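Local atomic coordinates of BpsB (PgaB), Poly-beta-1,6-N-acetyl-D-glucosamine N-deacetylase (Bordetella bronchiseptica RB50, PDB entry 5BU6), a protein that removes acetyl groups from poly-beta-1,6-N-acetyl-D-glucosamine as a metal-dependent family 4 carbohydrate esterase, and is required for biofilm formation. Residues S88-T91 with K92-L96; S153-H156 with N157-R160. The protein carries 5 engineered substitutions. All coordinates share one frame; numbering follows the deposited sequence.

Interaction 1: residues S88-T91 with K92-L96; sequences STYT and KVFPL
Tyr90 lays the CD1–CE1 side of its ring alongside Phe94, one helical turn further on, and Phe94 CD2 approaches Tyr90 CE1 to 3.9 Å. Both side chains leave the helix with CG anti to the backbone N (chi1 178° and -175°), which sends the two rings out in the same direction. Their planes differ by 32° and their centroids are 5.7 Å apart, a slanting apolar contact of two flat rings that can lie against helix 137-145, where both meet Met143. The backbone beneath them is not a uniform alpha-helix. Ser88 O accepts two donors, Lys92 N at 2.8 Å and Val93 N at 3.2 Å, and Thr89 O takes Phe94 N at 3.0 Å. Val93 N to Ser88 O and Phe94 N to Thr89 O each link residues five apart, the spacing of a pi-type turn. Pro95, which has no N-H to give, falls where the helix kinks; its ring carbons rest on the carbonyls before it, CG 3.4 Å from Thr91 O. Lys92 suits the outer side, its chain bent at chi2 and chi3 as it leads away, while beta-branched Val93 is buried on Leu43 of helix 43-52. Tyr90 OH makes a weak hydrogen bond to Glu142. Helix 88-100 packs on both helices and forms the crossover of the beta-alpha-beta unit joining parallel strands 77-83 and 104-108.

Interaction 2: residues S153-H156 with N157-R160; sequences SHSH and NLHR. With NI (nickel (II) ion), chain C.
His154 and His159 bind one nickel ion through their NE2 atoms, His154 NE2 at 2.2 Å and His159 NE2 at 2.1 Å, and form the paired-histidine metal motif of family 4 carbohydrate esterases, four residues between them, in the loop after strand 149-153. Asp84 completes the set of protein ligands, and two waters occupy further positions on the metal. The rings make an offset edge-to-face pair, with planes at 84°: His159 brings CD2 over a face of His154, 3.2 Å from His154 CD2. Imidazole suits both places, since one nitrogen can face the metal while the other is held from behind; His154 ND1 hydrogen-bonds to Val219 O, which probably fixes the ring's rotation.

The turn between the histidines is tightly packed. Buried Ser155 has its OG between the backbone N and the carbonyl carbon (chi1 83°), where this small hydroxyl can donate to His154 O at 2.6 Å and accept from Leu158 N at 2.9 Å. Leu158 CB lies against Ser155 CB, and both side chains also touch Asp199 of helix 189-211. Ser153 OG closes an ST turn on Ser155 N. The outer side is more open to solvent, with partly exposed His156, Asn157 and Arg160, although Asp199 holds the backbone N of His156 and of Asn157, and Thr110 OG1 holds His156 ND1. Arg160 reaches back along the loop with a long chain, extended at chi2 and chi3. There Arg160 NE donates to Asn157 O at 3.0 Å, from above the carbonyl plane.

Overall arrangement
Both contacts are local, but they sit at different places in the fold. Interaction 1 lies toward the periphery, about 16 Å from the chain centre, on a helix that links two sheet strands; interaction 2 is nearer the middle, at about 9 Å, in a loop at the end of strand 149-153. That strand pairs with 104-108, into which the helix of interaction 1 leads, so the helix and the loop are attached to neighbouring strands of one parallel sheet. The centres of interaction 1 and interaction 2 are about 22 Å apart, and the nearest atoms of interaction 1 and interaction 2 about 10 Å. Backbone bonds and aromatic packing shape residues 88-96, whereas metal coordination and side-chain hydrogen bonds shape residues 153-160.

Interaction 1: residues S88-T91 with K92-L96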
ATOM      1  N   SER A  88      10.437   6.702   9.032  1.00 28.17           N
ATOM      2  CA  SER A  88      10.248   5.939  10.257  1.00 33.60           C
ATOM      3  C   SER A  88       9.980   4.455   9.969  1.00 35.00           C
ATOM      4  O   SER A  88      10.163   3.601  10.837  1.00 36.94           O
ATOM      5  CB  SER A  88       9.108   6.522  11.064  1.00 39.22           C
ATOM      6  OG  SER A  88       7.898   6.344  10.348  1.00 46.94           O
ATOM      7  N   THR A  89       9.554   4.147   8.752  1.00 33.76           N
ATOM      8  CA  THR A  89       9.407   2.747   8.350  1.00 36.63           C
ATOM      9  C   THR A  89      10.736   2.010   8.496  1.00 39.44           C
ATOM     10  O   THR A  89      10.773   0.845   8.889  1.00 37.38           O
ATOM     11  CB  THR A  89       8.894   2.620   6.916  1.00 33.46           C
ATOM     12  OG1 THR A  89       7.593   3.215   6.844  1.00 42.89           O
ATOM     13  CG2 THR A  89       8.769   1.138   6.525  1.00 32.73           C
ATOM     14  N   TYR A  90      11.833   2.701   8.225  1.00 34.72           N
ATOM     15  CA  TYR A  90      13.151   2.076   8.310  1.00 29.16           C
ATOM     16  C   TYR A  90      13.747   2.148   9.719  1.00 32.81           C
ATOM     17  O   TYR A  90      14.351   1.197  10.216  1.00 31.81           O
ATOM     18  CB  TYR A  90      14.106   2.725   7.299  1.00 31.04           C
ATOM     19  CG  TYR A  90      15.513   2.168   7.358  1.00 33.71           C
ATOM     20  CD1 TYR A  90      15.837   0.989   6.691  1.00 35.03           C
ATOM     21  CD2 TYR A  90      16.499   2.786   8.109  1.00 32.12           C
ATOM     22  CE1 TYR A  90      17.117   0.460   6.743  1.00 41.63           C
ATOM     23  CE2 TYR A  90      17.790   2.264   8.169  1.00 40.66           C
ATOM     24  CZ  TYR A  90      18.082   1.088   7.476  1.00 46.34           C
ATOM     25  OH  TYR A  90      19.341   0.539   7.516  1.00 49.29           O
ATOM     26  N   THR A  91      13.622   3.293  10.372  1.00 34.94           N
ATOM     27  CA  THR A  91      14.294   3.447  11.647  1.00 31.98           C
ATOM     28  C   THR A  91      13.493   2.898  12.800  1.00 36.85           C
ATOM     29  O   THR A  91      14.063   2.565  13.841  1.00 42.25           O
ATOM     30  CB  THR A  91      14.611   4.933  11.913  1.00 42.48           C
ATOM     31  OG1 THR A  91      13.397   5.681  11.836  1.00 41.81           O
ATOM     32  CG2 THR A  91      15.535   5.448  10.850  1.00 37.76           C
ATOM     33  N   LYS A  92      12.173   2.797  12.653  1.00 40.28           N
ATOM     34  CA  LYS A  92      11.375   2.345  13.796  1.00 45.86           C
ATOM     35  C   LYS A  92      10.669   1.007  13.564  1.00 43.63           C
ATOM     36  O   LYS A  92      10.684   0.138  14.442  1.00 39.16           O
ATOM     37  CB  LYS A  92      10.342   3.406  14.178  1.00 41.77           C
ATOM     38  CG  LYS A  92      10.958   4.767  14.494  1.00 49.41           C
ATOM     39  CD  LYS A  92      11.896   4.705  15.696  1.00 63.45           C
ATOM     40  CE  LYS A  92      11.198   5.118  16.984  1.00 71.95           C
ATOM     41  NZ  LYS A  92      12.159   5.419  18.095  1.00 75.21           N
ATOM     42  N   VAL A  93      10.048   0.845  12.400  1.00 43.32           N
ATOM     43  CA  VAL A  93       9.275  -0.359  12.134  1.00 33.12           C
ATOM     44  C   VAL A  93      10.191  -1.541  11.840  1.00 36.35           C
ATOM     45  O   VAL A  93      10.031  -2.612  12.416  1.00 36.72           O
ATOM     46  CB  VAL A  93       8.296  -0.188  10.945  1.00 35.62           C
ATOM     47  CG1 VAL A  93       7.562  -1.497  10.678  1.00 36.70           C
ATOM     48  CG2 VAL A  93       7.290   0.917  11.217  1.00 39.27           C
ATOM     49  N   PHE A  94      11.162  -1.323  10.957  1.00 32.86           N
ATOM     50  CA  PHE A  94      12.084  -2.373  10.511  1.00 34.50           C
ATOM     51  C   PHE A  94      12.775  -3.121  11.683  1.00 36.61           C
ATOM     52  O   PHE A  94      12.754  -4.351  11.718  1.00 34.99           O
ATOM     53  CB  PHE A  94      13.110  -1.755   9.543  1.00 36.92           C
ATOM     54  CG  PHE A  94      14.055  -2.748   8.912  1.00 39.47           C
ATOM     55  CD1 PHE A  94      13.616  -4.003   8.519  1.00 45.25           C
ATOM     56  CD2 PHE A  94      15.381  -2.400   8.668  1.00 40.60           C
ATOM     57  CE1 PHE A  94      14.492  -4.916   7.930  1.00 43.71           C
ATOM     58  CE2 PHE A  94      16.258  -3.299   8.072  1.00 44.00           C
ATOM     59  CZ  PHE A  94      15.806  -4.564   7.701  1.00 41.52           C
ATOM     60  N   PRO A  95      13.348  -2.393  12.665  1.00 38.65           N
ATOM     61  CA  PRO A  95      13.988  -3.153  13.751  1.00 35.58           C
ATOM     62  C   PRO A  95      12.995  -3.871  14.657  1.00 41.14           C
ATOM     63  O   PRO A  95      13.379  -4.835  15.304  1.00 39.10           O
ATOM     64  CB  PRO A  95      14.773  -2.084  14.531  1.00 38.88           C
ATOM     65  CG  PRO A  95      14.202  -0.794  14.124  1.00 40.94           C
ATOM     66  CD  PRO A  95      13.637  -0.947  12.763  1.00 38.92           C
ATOM     67  N   LEU A  96      11.741  -3.435  14.699  1.00 38.11           N
ATOM     68  CA  LEU A  96      10.739  -4.192  15.429  1.00 39.90           C
ATOM     69  C   LEU A  96      10.366  -5.459  14.658  1.00 35.33           C
ATOM     70  O   LEU A  96      10.182  -6.518  15.245  1.00 41.26           O
ATOM     71  CB  LEU A  96       9.497  -3.345  15.695  1.00 44.56           C
ATOM     72  CG  LEU A  96       9.505  -2.474  16.954  1.00 51.40           C
ATOM     73  CD1 LEU A  96       8.186  -1.732  17.071  1.00 51.59           C
ATOM     74  CD2 LEU A  96       9.758  -3.308  18.201  1.00 50.79           C
TER

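Interaction 2: residues S153-H156 with N157-R160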
ATOM      1  N   SER A 153       4.174  -1.818  -4.983  1.00 31.62           N
ATOM      2  CA  SER A 153       3.866  -0.489  -5.492  1.00 30.60           C
ATOM      3  C   SER A 153       2.733   0.137  -4.688  1.00 32.66           C
ATOM      4  O   SER A 153       1.722  -0.518  -4.423  1.00 26.77           O
ATOM      5  CB  SER A 153       3.488  -0.554  -6.970  1.00 31.42           C
ATOM      6  OG  SER A 153       3.092   0.702  -7.482  1.00 30.91           O
ATOM      7  N   HIS A 154       2.910   1.405  -4.318  1.00 28.92           N
ATOM      8  CA  HIS A 154       1.802   2.242  -3.832  1.00 32.12           C
ATOM      9  C   HIS A 154       1.468   3.276  -4.905  1.00 34.67           C
ATOM     10  O   HIS A 154       1.017   4.373  -4.590  1.00 35.80           O
ATOM     11  CB  HIS A 154       2.177   2.923  -2.503  1.00 30.81           C
ATOM     12  CG  HIS A 154       1.007   3.250  -1.637  1.00 26.99           C
ATOM     13  ND1 HIS A 154      -0.245   2.699  -1.833  1.00 28.34           N
ATOM     14  CD2 HIS A 154       0.890   4.082  -0.574  1.00 28.89           C
ATOM     15  CE1 HIS A 154      -1.083   3.183  -0.931  1.00 31.43           C
ATOM     16  NE2 HIS A 154      -0.415   4.009  -0.143  1.00 24.78           N
ATOM     17  N   SER A 155       1.691   2.877  -6.161  1.00 33.82           N
ATOM     18  CA  SER A 155       1.596   3.686  -7.399  1.00 33.47           C
ATOM     19  C   SER A 155       2.853   4.546  -7.577  1.00 34.41           C
ATOM     20  O   SER A 155       3.681   4.635  -6.685  1.00 34.05           O
ATOM     21  CB  SER A 155       0.342   4.576  -7.448  1.00 29.64           C
ATOM     22  OG  SER A 155       0.530   5.792  -6.729  1.00 31.82           O
ATOM     23  N   HIS A 156       2.999   5.140  -8.753  1.00 35.41           N
ATOM     24  CA  HIS A 156       4.039   6.145  -8.987  1.00 36.83           C
ATOM     25  C   HIS A 156       3.516   7.495  -8.517  1.00 33.52           C
ATOM     26  O   HIS A 156       4.036   8.068  -7.586  1.00 31.17           O
ATOM     27  CB  HIS A 156       4.447   6.206 -10.468  1.00 38.65           C
ATOM     28  CG  HIS A 156       5.531   7.202 -10.764  1.00 32.00           C
ATOM     29  ND1 HIS A 156       6.775   7.146 -10.176  1.00 29.87           N
ATOM     30  CD2 HIS A 156       5.550   8.282 -11.581  1.00 37.86           C
ATOM     31  CE1 HIS A 156       7.516   8.145 -10.621  1.00 31.13           C
ATOM     32  NE2 HIS A 156       6.794   8.855 -11.471  1.00 38.44           N
ATOM     33  N   ASN A 157       2.463   7.977  -9.153  1.00 32.31           N
ATOM     34  CA  ASN A 157       1.902   9.276  -8.807  1.00 37.91           C
ATOM     35  C   ASN A 157       0.375   9.242  -8.749  1.00 35.24           C
ATOM     36  O   ASN A 157      -0.290  10.114  -9.265  1.00 41.45           O
ATOM     37  CB  ASN A 157       2.381  10.326  -9.812  1.00 38.92           C
ATOM     38  CG  ASN A 157       2.113  11.742  -9.361  1.00 42.54           C
ATOM     39  OD1 ASN A 157       1.951  12.016  -8.161  1.00 41.10           O
ATOM     40  ND2 ASN A 157       2.052  12.655 -10.320  1.00 44.63           N
ATOM     41  N   LEU A 158      -0.191   8.211  -8.134  1.00 33.26           N
ATOM     42  CA  LEU A 158      -1.650   8.164  -7.998  1.00 34.59           C
ATOM     43  C   LEU A 158      -2.078   8.413  -6.562  1.00 31.55           C
ATOM     44  O   LEU A 158      -3.255   8.279  -6.234  1.00 36.86           O
ATOM     45  CB  LEU A 158      -2.190   6.818  -8.464  1.00 38.55           C
ATOM     46  CG  LEU A 158      -1.888   6.499  -9.925  1.00 35.53           C
ATOM     47  CD1 LEU A 158      -2.414   5.117 -10.226  1.00 40.17           C
ATOM     48  CD2 LEU A 158      -2.500   7.524 -10.858  1.00 35.75           C
ATOM     49  N   HIS A 159      -1.122   8.754  -5.705  1.00 31.62           N
ATOM     50  CA  HIS A 159      -1.426   8.943  -4.283  1.00 32.13           C
ATOM     51  C   HIS A 159      -1.822  10.401  -4.030  1.00 40.89           C
ATOM     52  O   HIS A 159      -1.210  11.101  -3.219  1.00 36.58           O
ATOM     53  CB  HIS A 159      -0.220   8.517  -3.427  1.00 29.95           C
ATOM     54  CG  HIS A 159      -0.587   8.085  -2.035  1.00 30.68           C
ATOM     55  ND1 HIS A 159      -1.304   8.882  -1.172  1.00 34.47           N
ATOM     56  CD2 HIS A 159      -0.311   6.952  -1.351  1.00 33.95           C
ATOM     57  CE1 HIS A 159      -1.473   8.254  -0.024  1.00 38.65           C
ATOM     58  NE2 HIS A 159      -0.882   7.077  -0.105  1.00 33.47           N
ATOM     59  N   ARG A 160      -2.848  10.860  -4.746  1.00 34.26           N
ATOM     60  CA  ARG A 160      -3.274  12.245  -4.657  1.00 36.53           C
ATOM     61  C   ARG A 160      -4.642  12.397  -5.277  1.00 41.04           C
ATOM     62  O   ARG A 160      -5.158  11.463  -5.901  1.00 40.81           O
ATOM     63  CB  ARG A 160      -2.283  13.157  -5.376  1.00 41.80           C
ATOM     64  CG  ARG A 160      -2.176  12.789  -6.840  1.00 46.08           C
ATOM     65  CD  ARG A 160      -1.164  13.578  -7.638  1.00 48.46           C
ATOM     66  NE  ARG A 160      -1.074  12.961  -8.961  1.00 61.87           N
ATOM     67  CZ  ARG A 160      -1.710  13.382 -10.052  1.00 65.36           C
ATOM     68  NH1 ARG A 160      -1.566  12.716 -11.191  1.00 68.62           N
ATOM     69  NH2 ARG A 160      -2.470  14.472 -10.023  1.00 56.24           N
TER
HETATM   70 NI    NI C 401      -0.875   5.575   1.329  1.00 34.40          NI
HETATM   71  O   HOH W   1      -0.838   4.178   2.931  1.00 43.40           O
HETATM   72  O   HOH W   2      -1.370   6.939   2.939  1.00 33.61           O